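Local coordinates for protein beta-glucuronidase (uncultured Clostridium sp., PDB 6U7J) that probably hydrolyses beta-D-glucuronides, releasing glucuronic acid, and as a gut bacterial beta-glucuronidase is linked to the reactivation of conjugated estrogens, at residues I21-N25 with R81-V85; P194-I198 with I269-H275; I467-F471 with S486-L491; G472-G478 with I522-Y527. One frame throughout, in Å; residues are numbered along the deposited sequence.

Contact 1: residues I21-N25 with R81-V85; sequences IKELN and RKFAV. Unlike the reference sequence in segment 21-25: I21 (reference Met).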
loop_
_atom_site.group_PDB
_atom_site.type_symbol
_atom_site.label_atom_id
_atom_site.label_comp_id
_atom_site.label_asym_id
_atom_site.label_seq_id
_atom_site.Cartn_x
_atom_site.Cartn_y
_atom_site.Cartn_z
ATOM N N ILE B 21 8.422 41.407 -19.532
ATOM C CA ILE B 21 8.749 40.000 -19.625
ATOM C C ILE B 21 7.670 39.301 -20.447
ATOM O O ILE B 21 6.473 39.550 -20.255
ATOM C CB ILE B 21 8.840 39.325 -18.234
ATOM C CG1 ILE B 21 9.947 39.968 -17.372
ATOM C CG2 ILE B 21 8.994 37.807 -18.363
ATOM C CD1 ILE B 21 9.826 39.597 -15.880
ATOM N N LYS B 22 8.088 38.406 -21.340
ATOM C CA LYS B 22 7.175 37.538 -22.038
ATOM C C LYS B 22 7.583 36.089 -21.771
ATOM O O LYS B 22 8.710 35.684 -22.066
ATOM C CB LYS B 22 7.174 37.808 -23.537
ATOM C CG LYS B 22 6.427 36.765 -24.287
ATOM C CD LYS B 22 5.322 37.386 -25.092
ATOM C CE LYS B 22 5.899 38.182 -26.252
ATOM N NZ LYS B 22 5.058 37.970 -27.449
ATOM N N GLU B 23 6.661 35.310 -21.207
ATOM C CA GLU B 23 6.880 33.919 -20.896
ATOM C C GLU B 23 6.699 33.050 -22.137
ATOM O O GLU B 23 5.687 33.144 -22.828
ATOM C CB GLU B 23 5.898 33.448 -19.804
ATOM C CG GLU B 23 5.832 34.359 -18.599
ATOM C CD GLU B 23 6.951 34.067 -17.617
ATOM O OE1 GLU B 23 7.287 32.881 -17.456
ATOM O OE2 GLU B 23 7.487 35.004 -16.999
ATOM N N LEU B 24 7.665 32.164 -22.387
ATOM C CA LEU B 24 7.574 31.229 -23.488
ATOM C C LEU B 24 7.468 29.785 -23.002
ATOM O O LEU B 24 8.268 28.935 -23.406
ATOM C CB LEU B 24 8.791 31.370 -24.420
ATOM C CG LEU B 24 9.025 32.796 -24.920
ATOM C CD1 LEU B 24 10.274 32.836 -25.769
ATOM C CD2 LEU B 24 7.811 33.282 -25.694
ATOM N N ASN B 25 6.497 29.481 -22.154
ATOM C CA ASN B 25 6.353 28.151 -21.578
ATOM C C ASN B 25 5.259 27.398 -22.354
ATOM O O ASN B 25 5.341 27.374 -23.584
ATOM C CB ASN B 25 6.135 28.276 -20.074
ATOM C CG ASN B 25 7.279 28.998 -19.398
ATOM O OD1 ASN B 25 8.450 28.768 -19.712
ATOM N ND2 ASN B 25 6.950 29.890 -18.491
ATOM N N ARG B 81 9.505 25.887 -30.558
ATOM C CA ARG B 81 8.252 26.627 -30.539
ATOM C C ARG B 81 8.440 27.942 -31.285
ATOM O O ARG B 81 9.548 28.310 -31.680
ATOM C CB ARG B 81 7.753 26.864 -29.105
ATOM C CG ARG B 81 8.548 27.889 -28.313
ATOM C CD ARG B 81 7.755 28.408 -27.132
ATOM N NE ARG B 81 6.781 29.416 -27.551
ATOM C CZ ARG B 81 5.761 29.838 -26.809
ATOM N NH1 ARG B 81 5.548 29.346 -25.590
ATOM N NH2 ARG B 81 4.945 30.751 -27.294
ATOM N N LYS B 82 7.332 28.645 -31.481
ATOM C CA LYS B 82 7.335 29.959 -32.096
ATOM C C LYS B 82 7.017 31.034 -31.058
ATOM O O LYS B 82 6.313 30.777 -30.078
ATOM C CB LYS B 82 6.339 29.993 -33.258
ATOM C CG LYS B 82 6.956 29.327 -34.500
ATOM C CD LYS B 82 5.947 28.895 -35.540
ATOM C CE LYS B 82 6.613 27.994 -36.592
ATOM N NZ LYS B 82 6.910 26.610 -36.087
ATOM N N PHE B 83 7.581 32.228 -31.255
ATOM C CA PHE B 83 7.283 33.371 -30.401
ATOM C C PHE B 83 7.216 34.643 -31.235
ATOM O O PHE B 83 7.705 34.703 -32.365
ATOM C CB PHE B 83 8.294 33.522 -29.241
ATOM C CG PHE B 83 9.670 33.984 -29.649
ATOM C CD1 PHE B 83 10.656 33.071 -29.977
ATOM C CD2 PHE B 83 10.000 35.339 -29.640
ATOM C CE1 PHE B 83 11.929 33.497 -30.313
ATOM C CE2 PHE B 83 11.266 35.762 -29.989
ATOM C CZ PHE B 83 12.235 34.839 -30.315
ATOM N N ALA B 84 6.589 35.664 -30.664
ATOM C CA ALA B 84 6.339 36.917 -31.361
ATOM C C ALA B 84 7.056 38.064 -30.669
ATOM O O ALA B 84 7.078 38.136 -29.433
ATOM C CB ALA B 84 4.841 37.214 -31.425
ATOM N N VAL B 85 7.662 38.943 -31.459
ATOM C CA VAL B 85 8.127 40.241 -30.977
ATOM C C VAL B 85 7.068 41.274 -31.345
ATOM O O VAL B 85 6.777 41.443 -32.542
ATOM C CB VAL B 85 9.502 40.625 -31.558
ATOM C CG1 VAL B 85 10.000 41.932 -30.917
ATOM C CG2 VAL B 85 10.523 39.526 -31.325
HETATM O O HOH W 1 5.074 35.105 -28.225
HETATM O O HOH W 2 3.464 31.411 -24.487
#
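L24 and R81 meet at about a right angle between strands 20-32 and 76-85, antiparallel neighbours in the jelly-roll beta-sandwich that forms the sugar-binding domain of family 2 glycosyl hydrolases. Within these segments the strands stand apart, L24 and F83 being nearest with 7.2 Å between their CA atoms, and side chains bridge the gap. L24 CB sits over the rim of one guanidinium face of R81, while L24 CD2 presses on F83 CB at 3.6 Å. R81 bends at chi3 (-79°), which turns its head back on its own strand: NE and NH2 both donate to K82 O, in the guanidinium plane, with NE 2.9 Å from that oxygen. This side-on grip fixes the group's rotation. R81 NH1 then faces N25 O at 2.8 Å, a weak bond bent to 116°, and reaches E23 O through a water. N25's own amide oxygen accepts from V188 N. The second subunit adjoins the contact, donating from its K22 NZ to I21 O. K22 starts with CG anti to the backbone N (chi1 170°) and then curls, so that K22 NZ meets A84 O at 2.8 Å and shares with A84 N a water 2.9 Å from the latter.

Contact 2: residues P194-I198 with I269-H275; sequences PKEYI and IYFGQDH
F271 to D274 form a type II' beta turn that joins strands 265-271 and 274-280 into a hairpin, closed by D274 N to F271 O (2.7 Å) and by F271 N to D274 O. G272 takes the positive phi of 64° that such a turn needs at its first corner. Across from it, 194-198 is an irregular link between strands 188-193 and 198-208, and it comes nearest at Y197 and D274, whose CA atoms are 5.5 Å apart. D274 holds its CG anti to the backbone N (chi1 -162°), which sends the carboxylate toward the link. There D274 OD2 accepts from I198 N at 2.7 Å in a nearly straight bond (168°), met close to its C-O axis, and also pairs with R19. OD1 accepts from H275 N, which approaches from above the carboxylate plane. A buried acid is thus tied to both segments and to R19, which would probably favour its charged form. The hairpin belongs to the immunoglobulin-like beta-sandwich that follows the sugar-binding domain in this family, and the link is where the chain passes from one domain to the other. P194 CG packs on D274 CA at 3.8 Å. F271 turns its ring edge to the link, F271 CE2 being 3.8 Å from Y197 N, whose N-H is donated to N221 OD1. I198 slides past F271, with I198 CG1 4.0 Å from F271 CB, and its tip CD1 reaches I269 CG2 at 3.5 Å; I218 of strand 211-220 touches both isoleucines.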
loop_
_atom_site.group_PDB
_atom_site.type_symbol
_atom_site.label_atom_id
_atom_site.label_comp_id
_atom_site.label_asym_id
_atom_site.label_seq_id
_atom_site.Cartn_x
_atom_site.Cartn_y
_atom_site.Cartn_z
ATOM N N PRO B 194 15.405 49.140 -21.954
ATOM C CA PRO B 194 16.017 50.216 -22.745
ATOM C C PRO B 194 17.433 49.839 -23.160
ATOM O O PRO B 194 18.086 48.995 -22.535
ATOM C CB PRO B 194 16.016 51.413 -21.786
ATOM C CG PRO B 194 14.909 51.118 -20.805
ATOM C CD PRO B 194 14.919 49.626 -20.645
ATOM N N LYS B 195 17.914 50.481 -24.237
ATOM C CA LYS B 195 19.248 50.159 -24.739
ATOM C C LYS B 195 20.357 50.642 -23.809
ATOM O O LYS B 195 21.467 50.098 -23.849
ATOM C CB LYS B 195 19.443 50.733 -26.140
ATOM C CG LYS B 195 18.420 50.234 -27.137
ATOM C CD LYS B 195 19.056 49.819 -28.451
ATOM C CE LYS B 195 18.047 49.049 -29.318
ATOM N NZ LYS B 195 18.391 49.063 -30.775
ATOM N N GLU B 196 20.089 51.628 -22.965
ATOM C CA GLU B 196 21.012 51.998 -21.900
ATOM C C GLU B 196 20.377 51.552 -20.593
ATOM O O GLU B 196 19.284 52.015 -20.252
ATOM C CB GLU B 196 21.302 53.503 -21.894
ATOM C CG GLU B 196 21.683 54.071 -23.266
ATOM C CD GLU B 196 22.306 55.474 -23.178
ATOM O OE1 GLU B 196 23.240 55.768 -23.964
ATOM O OE2 GLU B 196 21.853 56.281 -22.327
ATOM N N TYR B 197 21.056 50.664 -19.867
ATOM C CA TYR B 197 20.353 49.865 -18.874
ATOM C C TYR B 197 21.286 49.385 -17.771
ATOM O O TYR B 197 22.513 49.314 -17.931
ATOM C CB TYR B 197 19.695 48.653 -19.535
ATOM C CG TYR B 197 20.708 47.634 -19.990
ATOM C CD1 TYR B 197 21.342 47.764 -21.225
ATOM C CD2 TYR B 197 21.045 46.546 -19.186
ATOM C CE1 TYR B 197 22.267 46.839 -21.649
ATOM C CE2 TYR B 197 21.978 45.614 -19.601
ATOM C CZ TYR B 197 22.589 45.767 -20.830
ATOM O OH TYR B 197 23.514 44.845 -21.254
ATOM N N ILE B 198 20.662 48.978 -16.669
ATOM C CA ILE B 198 21.371 48.451 -15.511
ATOM C C ILE B 198 21.721 46.988 -15.768
ATOM O O ILE B 198 20.833 46.160 -16.007
ATOM C CB ILE B 198 20.524 48.610 -14.242
ATOM C CG1 ILE B 198 20.225 50.095 -14.003
ATOM C CG2 ILE B 198 21.220 47.985 -13.047
ATOM C CD1 ILE B 198 18.903 50.345 -13.294
ATOM N N ILE B 269 16.224 51.760 -8.314
ATOM C CA ILE B 269 17.236 52.401 -9.142
ATOM C C ILE B 269 16.589 52.954 -10.405
ATOM O O ILE B 269 15.858 52.236 -11.103
ATOM C CB ILE B 269 18.357 51.413 -9.511
ATOM C CG1 ILE B 269 18.904 50.735 -8.254
ATOM C CG2 ILE B 269 19.454 52.104 -10.304
ATOM C CD1 ILE B 269 19.861 49.583 -8.538
ATOM N N TYR B 270 16.888 54.217 -10.714
ATOM C CA TYR B 270 16.459 54.862 -11.948
ATOM C C TYR B 270 17.685 55.317 -12.731
ATOM O O TYR B 270 18.541 56.031 -12.200
ATOM C CB TYR B 270 15.538 56.047 -11.656
ATOM C CG TYR B 270 14.196 55.654 -11.070
ATOM C CD1 TYR B 270 14.048 55.422 -9.707
ATOM C CD2 TYR B 270 13.076 55.525 -11.884
ATOM C CE1 TYR B 270 12.816 55.058 -9.171
ATOM C CE2 TYR B 270 11.856 55.175 -11.364
ATOM C CZ TYR B 270 11.728 54.944 -10.010
ATOM O OH TYR B 270 10.495 54.593 -9.504
ATOM N N PHE B 271 17.764 54.906 -13.995
ATOM C CA PHE B 271 18.936 55.162 -14.831
ATOM C C PHE B 271 18.424 55.470 -16.236
ATOM O O PHE B 271 18.069 54.557 -16.990
ATOM C CB PHE B 271 19.898 53.974 -14.817
ATOM C CG PHE B 271 21.090 54.129 -15.729
ATOM C CD1 PHE B 271 22.135 54.983 -15.396
ATOM C CD2 PHE B 271 21.172 53.408 -16.916
ATOM C CE1 PHE B 271 23.247 55.118 -16.231
ATOM C CE2 PHE B 271 22.274 53.536 -17.759
ATOM C CZ PHE B 271 23.312 54.401 -17.419
ATOM N N GLY B 272 18.370 56.755 -16.569
ATOM C CA GLY B 272 17.893 57.169 -17.877
ATOM C C GLY B 272 16.435 56.809 -18.078
ATOM O O GLY B 272 15.547 57.275 -17.361
ATOM N N GLN B 273 16.170 55.975 -19.072
ATOM C CA GLN B 273 14.842 55.407 -19.237
ATOM C C GLN B 273 14.652 54.120 -18.439
ATOM O O GLN B 273 13.512 53.674 -18.286
ATOM C CB GLN B 273 14.563 55.146 -20.719
ATOM C CG GLN B 273 14.440 56.421 -21.568
ATOM C CD GLN B 273 13.236 57.259 -21.167
ATOM O OE1 GLN B 273 12.086 56.890 -21.428
ATOM N NE2 GLN B 273 13.494 58.387 -20.507
ATOM N N ASP B 274 15.729 53.530 -17.918
ATOM C CA ASP B 274 15.678 52.241 -17.240
ATOM C C ASP B 274 15.213 52.375 -15.790
ATOM O O ASP B 274 15.232 53.453 -15.193
ATOM C CB ASP B 274 17.051 51.562 -17.268
ATOM C CG ASP B 274 16.965 50.069 -16.986
ATOM O OD1 ASP B 274 15.821 49.561 -16.943
ATOM O OD2 ASP B 274 18.023 49.411 -16.812
ATOM N N HIS B 275 14.817 51.241 -15.217
ATOM C CA HIS B 275 14.374 51.158 -13.831
ATOM C C HIS B 275 14.567 49.715 -13.367
ATOM O O HIS B 275 14.284 48.775 -14.122
ATOM C CB HIS B 275 12.905 51.605 -13.701
ATOM C CG HIS B 275 12.353 51.537 -12.309
ATOM N ND1 HIS B 275 10.998 51.468 -12.053
ATOM C CD2 HIS B 275 12.963 51.542 -11.098
ATOM C CE1 HIS B 275 10.800 51.437 -10.744
ATOM N NE2 HIS B 275 11.975 51.471 -10.143
#

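Contact 3: residues I467-F471 with S486-L491; sequences INRYF and SLKTDL
I467 meets helix 480-498 through its tip: I467 CD1 lies 3.8 Å from L491 CD2, the two side chains crossing at about a right angle. V502 and V504 of strand 502-506 also touch L491, so this end of the contact is mostly apolar. R469, two residues on, lays CB against L487 CD1 at 3.9 Å and then bends at chi2 (-59°), bringing its head round to D490. R469 NE gives a salt bridge to D490 OD2 at 2.9 Å, with an N-H...O angle of 155°; the nitrogen stands above the carboxylate plane, and OD2 accepts from W494 NE1 as well. R469 NH1 turns back to N468 O at 2.9 Å and also serves N450 O, while NH2 bonds to V451 O. With all three nitrogens held, the guanidinium has little freedom to rotate. The setting is a beta-alpha-beta unit of the TIM barrel: strand 465-468, helix 480-498 and the parallel strand 502-506, with R469 just past the end of the first strand. F471 sets one ring face against S486 CB, a CH-pi contact 3.6 Å from the centroid and 17° off the normal. F471 CD2 lies 3.7 Å from L487 CD1 and F471 CE2 4.0 Å from D490 CB, both at the ring edge. S486 OG itself bonds to R482 O, one turn back along the helix.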
loop_
_atom_site.group_PDB
_atom_site.type_symbol
_atom_site.label_atom_id
_atom_site.label_comp_id
_atom_site.label_asym_id
_atom_site.label_seq_id
_atom_site.Cartn_x
_atom_site.Cartn_y
_atom_site.Cartn_z
ATOM N N ILE B 467 28.878 16.481 7.706
ATOM C CA ILE B 467 29.059 15.046 7.522
ATOM C C ILE B 467 27.724 14.384 7.199
ATOM O O ILE B 467 26.681 14.726 7.771
ATOM C CB ILE B 467 29.723 14.378 8.750
ATOM C CG1 ILE B 467 28.787 14.382 9.968
ATOM C CG2 ILE B 467 31.035 15.084 9.082
ATOM C CD1 ILE B 467 29.336 13.631 11.161
ATOM N N ASN B 468 27.772 13.446 6.253
ATOM C CA ASN B 468 26.643 12.606 5.878
ATOM C C ASN B 468 26.847 11.243 6.532
ATOM O O ASN B 468 27.806 10.533 6.209
ATOM C CB ASN B 468 26.546 12.460 4.359
ATOM C CG ASN B 468 26.140 13.758 3.660
ATOM O OD1 ASN B 468 25.819 14.758 4.307
ATOM N ND2 ASN B 468 26.142 13.738 2.328
ATOM N N ARG B 469 25.956 10.878 7.446
ATOM C CA ARG B 469 26.194 9.721 8.295
ATOM C C ARG B 469 24.908 8.934 8.433
ATOM O O ARG B 469 23.872 9.499 8.791
ATOM C CB ARG B 469 26.706 10.150 9.676
ATOM C CG ARG B 469 28.208 10.451 9.699
ATOM C CD ARG B 469 28.977 9.223 9.283
ATOM N NE ARG B 469 30.418 9.414 9.182
ATOM C CZ ARG B 469 31.068 9.532 8.028
ATOM N NH1 ARG B 469 30.393 9.510 6.879
ATOM N NH2 ARG B 469 32.394 9.661 8.012
ATOM N N TYR B 470 24.982 7.634 8.167
ATOM C CA TYR B 470 23.817 6.769 8.121
ATOM C C TYR B 470 24.021 5.562 9.022
ATOM O O TYR B 470 23.858 4.402 8.622
ATOM C CB TYR B 470 23.531 6.337 6.691
ATOM C CG TYR B 470 23.097 7.449 5.786
ATOM C CD1 TYR B 470 21.763 7.800 5.697
ATOM C CD2 TYR B 470 24.018 8.145 5.002
ATOM C CE1 TYR B 470 21.338 8.793 4.861
ATOM C CE2 TYR B 470 23.601 9.161 4.137
ATOM C CZ TYR B 470 22.253 9.475 4.079
ATOM O OH TYR B 470 21.792 10.464 3.257
ATOM N N PHE B 471 24.411 5.832 10.262
ATOM C CA PHE B 471 24.428 4.779 11.258
ATOM C C PHE B 471 23.014 4.252 11.462
ATOM O O PHE B 471 22.052 5.017 11.532
ATOM C CB PHE B 471 25.028 5.306 12.558
ATOM C CG PHE B 471 26.503 5.641 12.445
ATOM C CD1 PHE B 471 27.435 4.649 12.173
ATOM C CD2 PHE B 471 26.950 6.939 12.597
ATOM C CE1 PHE B 471 28.793 4.952 12.066
ATOM C CE2 PHE B 471 28.303 7.244 12.496
ATOM C CZ PHE B 471 29.221 6.251 12.238
ATOM N N SER B 486 27.749 5.023 17.929
ATOM C CA SER B 486 28.543 5.220 16.724
ATOM C C SER B 486 28.576 6.683 16.308
ATOM O O SER B 486 29.623 7.193 15.899
ATOM C CB SER B 486 28.010 4.357 15.585
ATOM O OG SER B 486 28.158 2.992 15.903
ATOM N N LEU B 487 27.439 7.371 16.387
ATOM C CA LEU B 487 27.411 8.748 15.915
ATOM C C LEU B 487 28.114 9.676 16.897
ATOM O O LEU B 487 28.866 10.563 16.476
ATOM C CB LEU B 487 25.973 9.209 15.668
ATOM C CG LEU B 487 25.933 10.576 14.970
ATOM C CD1 LEU B 487 26.555 10.511 13.576
ATOM C CD2 LEU B 487 24.529 11.160 14.903
ATOM N N LYS B 488 27.889 9.488 18.206
ATOM C CA LYS B 488 28.584 10.306 19.196
ATOM C C LYS B 488 30.093 10.189 19.032
ATOM O O LYS B 488 30.806 11.200 19.007
ATOM C CB LYS B 488 28.182 9.907 20.611
ATOM C CG LYS B 488 28.651 10.890 21.689
ATOM C CD LYS B 488 28.203 10.405 23.075
ATOM C CE LYS B 488 28.831 11.218 24.217
ATOM N NZ LYS B 488 28.782 12.661 23.905
ATOM N N THR B 489 30.590 8.963 18.883
ATOM C CA THR B 489 32.023 8.758 18.708
ATOM C C THR B 489 32.519 9.439 17.440
ATOM O O THR B 489 33.552 10.120 17.446
ATOM C CB THR B 489 32.332 7.261 18.659
ATOM O OG1 THR B 489 32.059 6.674 19.935
ATOM C CG2 THR B 489 33.788 7.029 18.304
ATOM N N ASP B 490 31.790 9.271 16.335
ATOM C CA ASP B 490 32.232 9.881 15.089
ATOM C C ASP B 490 32.183 11.400 15.181
ATOM O O ASP B 490 33.124 12.082 14.765
ATOM C CB ASP B 490 31.386 9.369 13.920
ATOM C CG ASP B 490 32.083 9.540 12.579
ATOM O OD1 ASP B 490 33.173 8.960 12.388
ATOM O OD2 ASP B 490 31.545 10.268 11.721
ATOM N N LEU B 491 31.101 11.945 15.743
ATOM C CA LEU B 491 30.987 13.388 15.904
ATOM C C LEU B 491 32.191 13.956 16.641
ATOM O O LEU B 491 32.736 14.999 16.253
ATOM C CB LEU B 491 29.707 13.726 16.675
ATOM C CG LEU B 491 28.382 13.607 15.936
ATOM C CD1 LEU B 491 27.243 13.883 16.907
ATOM C CD2 LEU B 491 28.371 14.583 14.764
HETATM O O HOH W 3 34.264 8.923 10.219
#

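Contact 4: residues G472-G478 with I522-Y527; sequences GWYVGAG and IFSEEY
The loop that follows TIM-barrel strand 465-468 packs here on the N-terminal end of helix 525-540, where S524 is the N-cap and its OG accepts from Y527 N at 3.2 Å. Y527, in the first turn of that helix, swings its CG anti to the backbone N (chi1 -173°) and carries its ring out to the loop. Y527 OH bridges two loop glycines: it donates to G472 O, which lies at the ring edge in the ring plane, and accepts from G478 N at 3.0 Å. The G472 bond is modelled as very short, so its exact length is doubtful. Both glycines have positive phi, 86° at G472 and 91° at G478, in the loop backbone that meets the hydroxyl. One face of the Y527 ring is covered toward its rim by I522 CG2, which also lies 3.7 Å from G478 N, so that I522 is wedged between tyrosine and loop. The six-membered ring of W473 meets I522 obliquely, beside the tyrosine, with W473 CZ3 3.5 Å from I522 CB. The same indole makes a T-shaped pair with F523, its edge pointing into the phenylalanine face, centroids 5.2 Å apart and planes nearly perpendicular. A third subunit closes on this cluster: its L562 packs on W473, its G561 on I522 and its R564 on F523. At the centre of the T, W473 CH2 stands over the middle of the F523 ring, 3.9 Å from F523 CE1.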
loop_
_atom_site.group_PDB
_atom_site.type_symbol
_atom_site.label_atom_id
_atom_site.label_comp_id
_atom_site.label_asym_id
_atom_site.label_seq_id
_atom_site.Cartn_x
_atom_site.Cartn_y
_atom_site.Cartn_z
ATOM N N GLY B 472 22.892 2.932 11.536
ATOM C CA GLY B 472 21.596 2.283 11.541
ATOM C C GLY B 472 21.025 2.001 10.163
ATOM O O GLY B 472 19.940 1.409 10.070
ATOM N N TRP B 473 21.701 2.443 9.091
ATOM C CA TRP B 473 21.245 2.144 7.742
ATOM C C TRP B 473 22.380 1.585 6.889
ATOM O O TRP B 473 22.427 0.378 6.654
ATOM C CB TRP B 473 20.629 3.379 7.078
ATOM C CG TRP B 473 19.877 2.974 5.854
ATOM C CD1 TRP B 473 20.276 3.119 4.558
ATOM C CD2 TRP B 473 18.614 2.289 5.814
ATOM N NE1 TRP B 473 19.329 2.598 3.716
ATOM C CE2 TRP B 473 18.302 2.074 4.461
ATOM C CE3 TRP B 473 17.713 1.851 6.795
ATOM C CZ2 TRP B 473 17.131 1.426 4.058
ATOM C CZ3 TRP B 473 16.543 1.216 6.391
ATOM C CH2 TRP B 473 16.261 1.012 5.040
ATOM N N TYR B 474 23.292 2.440 6.407
ATOM C CA TYR B 474 24.429 1.939 5.632
ATOM C C TYR B 474 25.487 1.294 6.521
ATOM O O TYR B 474 26.235 0.429 6.051
ATOM C CB TYR B 474 25.059 3.063 4.789
ATOM C CG TYR B 474 24.148 3.527 3.682
ATOM C CD1 TYR B 474 23.553 2.605 2.814
ATOM C CD2 TYR B 474 23.855 4.879 3.512
ATOM C CE1 TYR B 474 22.696 3.022 1.797
ATOM C CE2 TYR B 474 23.000 5.304 2.512
ATOM C CZ TYR B 474 22.417 4.370 1.665
ATOM O OH TYR B 474 21.570 4.785 0.675
ATOM N N VAL B 475 25.558 1.691 7.793
ATOM C CA VAL B 475 26.449 1.079 8.777
ATOM C C VAL B 475 25.596 0.497 9.897
ATOM O O VAL B 475 24.817 1.221 10.532
ATOM C CB VAL B 475 27.465 2.089 9.340
ATOM C CG1 VAL B 475 28.238 1.460 10.494
ATOM C CG2 VAL B 475 28.411 2.540 8.246
ATOM N N GLY B 476 25.767 -0.795 10.166
ATOM C CA GLY B 476 24.975 -1.452 11.184
ATOM C C GLY B 476 23.482 -1.413 10.903
ATOM O O GLY B 476 22.702 -1.020 11.774
ATOM N N ALA B 477 23.073 -1.801 9.690
ATOM C CA ALA B 477 21.657 -1.772 9.343
ATOM C C ALA B 477 20.858 -2.604 10.333
ATOM O O ALA B 477 21.160 -3.777 10.557
ATOM C CB ALA B 477 21.433 -2.300 7.926
ATOM N N GLY B 478 19.840 -1.992 10.931
ATOM C CA GLY B 478 18.947 -2.694 11.815
ATOM C C GLY B 478 19.341 -2.692 13.280
ATOM O O GLY B 478 18.488 -2.971 14.123
ATOM N N ILE B 522 13.954 -2.534 9.471
ATOM C CA ILE B 522 14.305 -1.565 8.436
ATOM C C ILE B 522 13.229 -1.579 7.350
ATOM O O ILE B 522 12.673 -2.637 7.023
ATOM C CB ILE B 522 15.701 -1.864 7.854
ATOM C CG1 ILE B 522 15.712 -3.198 7.104
ATOM C CG2 ILE B 522 16.749 -1.859 8.957
ATOM C CD1 ILE B 522 17.028 -3.516 6.410
ATOM N N PHE B 523 12.913 -0.381 6.829
ATOM C CA PHE B 523 11.863 -0.072 5.843
ATOM C C PHE B 523 10.514 0.211 6.492
ATOM O O PHE B 523 9.630 0.777 5.854
ATOM C CB PHE B 523 11.693 -1.177 4.798
ATOM C CG PHE B 523 12.869 -1.323 3.884
ATOM C CD1 PHE B 523 13.151 -0.344 2.942
ATOM C CD2 PHE B 523 13.700 -2.436 3.966
ATOM C CE1 PHE B 523 14.250 -0.467 2.091
ATOM C CE2 PHE B 523 14.801 -2.552 3.128
ATOM C CZ PHE B 523 15.067 -1.570 2.185
ATOM N N SER B 524 10.335 -0.165 7.750
ATOM C CA SER B 524 9.080 0.123 8.424
ATOM C C SER B 524 9.073 1.564 8.923
ATOM O O SER B 524 10.125 2.158 9.156
ATOM C CB SER B 524 8.856 -0.848 9.592
ATOM O OG SER B 524 9.682 -0.518 10.701
ATOM N N GLU B 525 7.870 2.123 9.081
ATOM C CA GLU B 525 7.749 3.505 9.530
ATOM C C GLU B 525 8.243 3.676 10.956
ATOM O O GLU B 525 8.741 4.747 11.313
ATOM C CB GLU B 525 6.295 3.982 9.430
ATOM C CG GLU B 525 5.688 3.947 8.033
ATOM C CD GLU B 525 4.424 4.798 7.913
ATOM O OE1 GLU B 525 4.250 5.708 8.739
ATOM O OE2 GLU B 525 3.592 4.551 7.003
ATOM N N GLU B 526 8.090 2.645 11.793
ATOM C CA GLU B 526 8.567 2.749 13.167
ATOM C C GLU B 526 10.091 2.798 13.206
ATOM O O GLU B 526 10.673 3.529 14.012
ATOM C CB GLU B 526 8.021 1.583 13.996
ATOM C CG GLU B 526 6.502 1.642 14.201
ATOM C CD GLU B 526 5.678 1.184 12.970
ATOM O OE1 GLU B 526 6.225 0.522 12.049
ATOM O OE2 GLU B 526 4.460 1.473 12.941
ATOM N N TYR B 527 10.754 2.053 12.318
ATOM C CA TYR B 527 12.209 2.043 12.315
ATOM C C TYR B 527 12.765 3.413 11.935
ATOM O O TYR B 527 13.746 3.881 12.534
ATOM C CB TYR B 527 12.740 0.966 11.364
ATOM C CG TYR B 527 14.234 0.810 11.455
ATOM C CD1 TYR B 527 14.803 -0.132 12.304
ATOM C CD2 TYR B 527 15.086 1.641 10.728
ATOM C CE1 TYR B 527 16.188 -0.260 12.404
ATOM C CE2 TYR B 527 16.461 1.525 10.822
ATOM C CZ TYR B 527 17.008 0.577 11.661
ATOM O OH TYR B 527 18.375 0.464 11.755
#

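In the fold
Contacts 1 and 2 lie on the same side of the chain's centre, their own centres about 23 Å apart in two successive beta domains; contacts 3 and 4 lie on the opposite side, in the TIM barrel. Contacts 1, 2 and 4 are largely buried, contact 3 only partly. Contact 3 runs straight into contact 4 at F471-G472, their centres about 15 Å apart, and the same strand-to-helix connection packs first on helix 480-498, then on the start of 525-540. Charged groups bridge contacts 1, 2 and 3, to carbonyls, an amide and a carboxylate respectively, whereas contact 4 relies on aromatic rings and a tyrosine hydroxyl. Neighbouring subunits reach contacts 1, 2 and 4, but not 3.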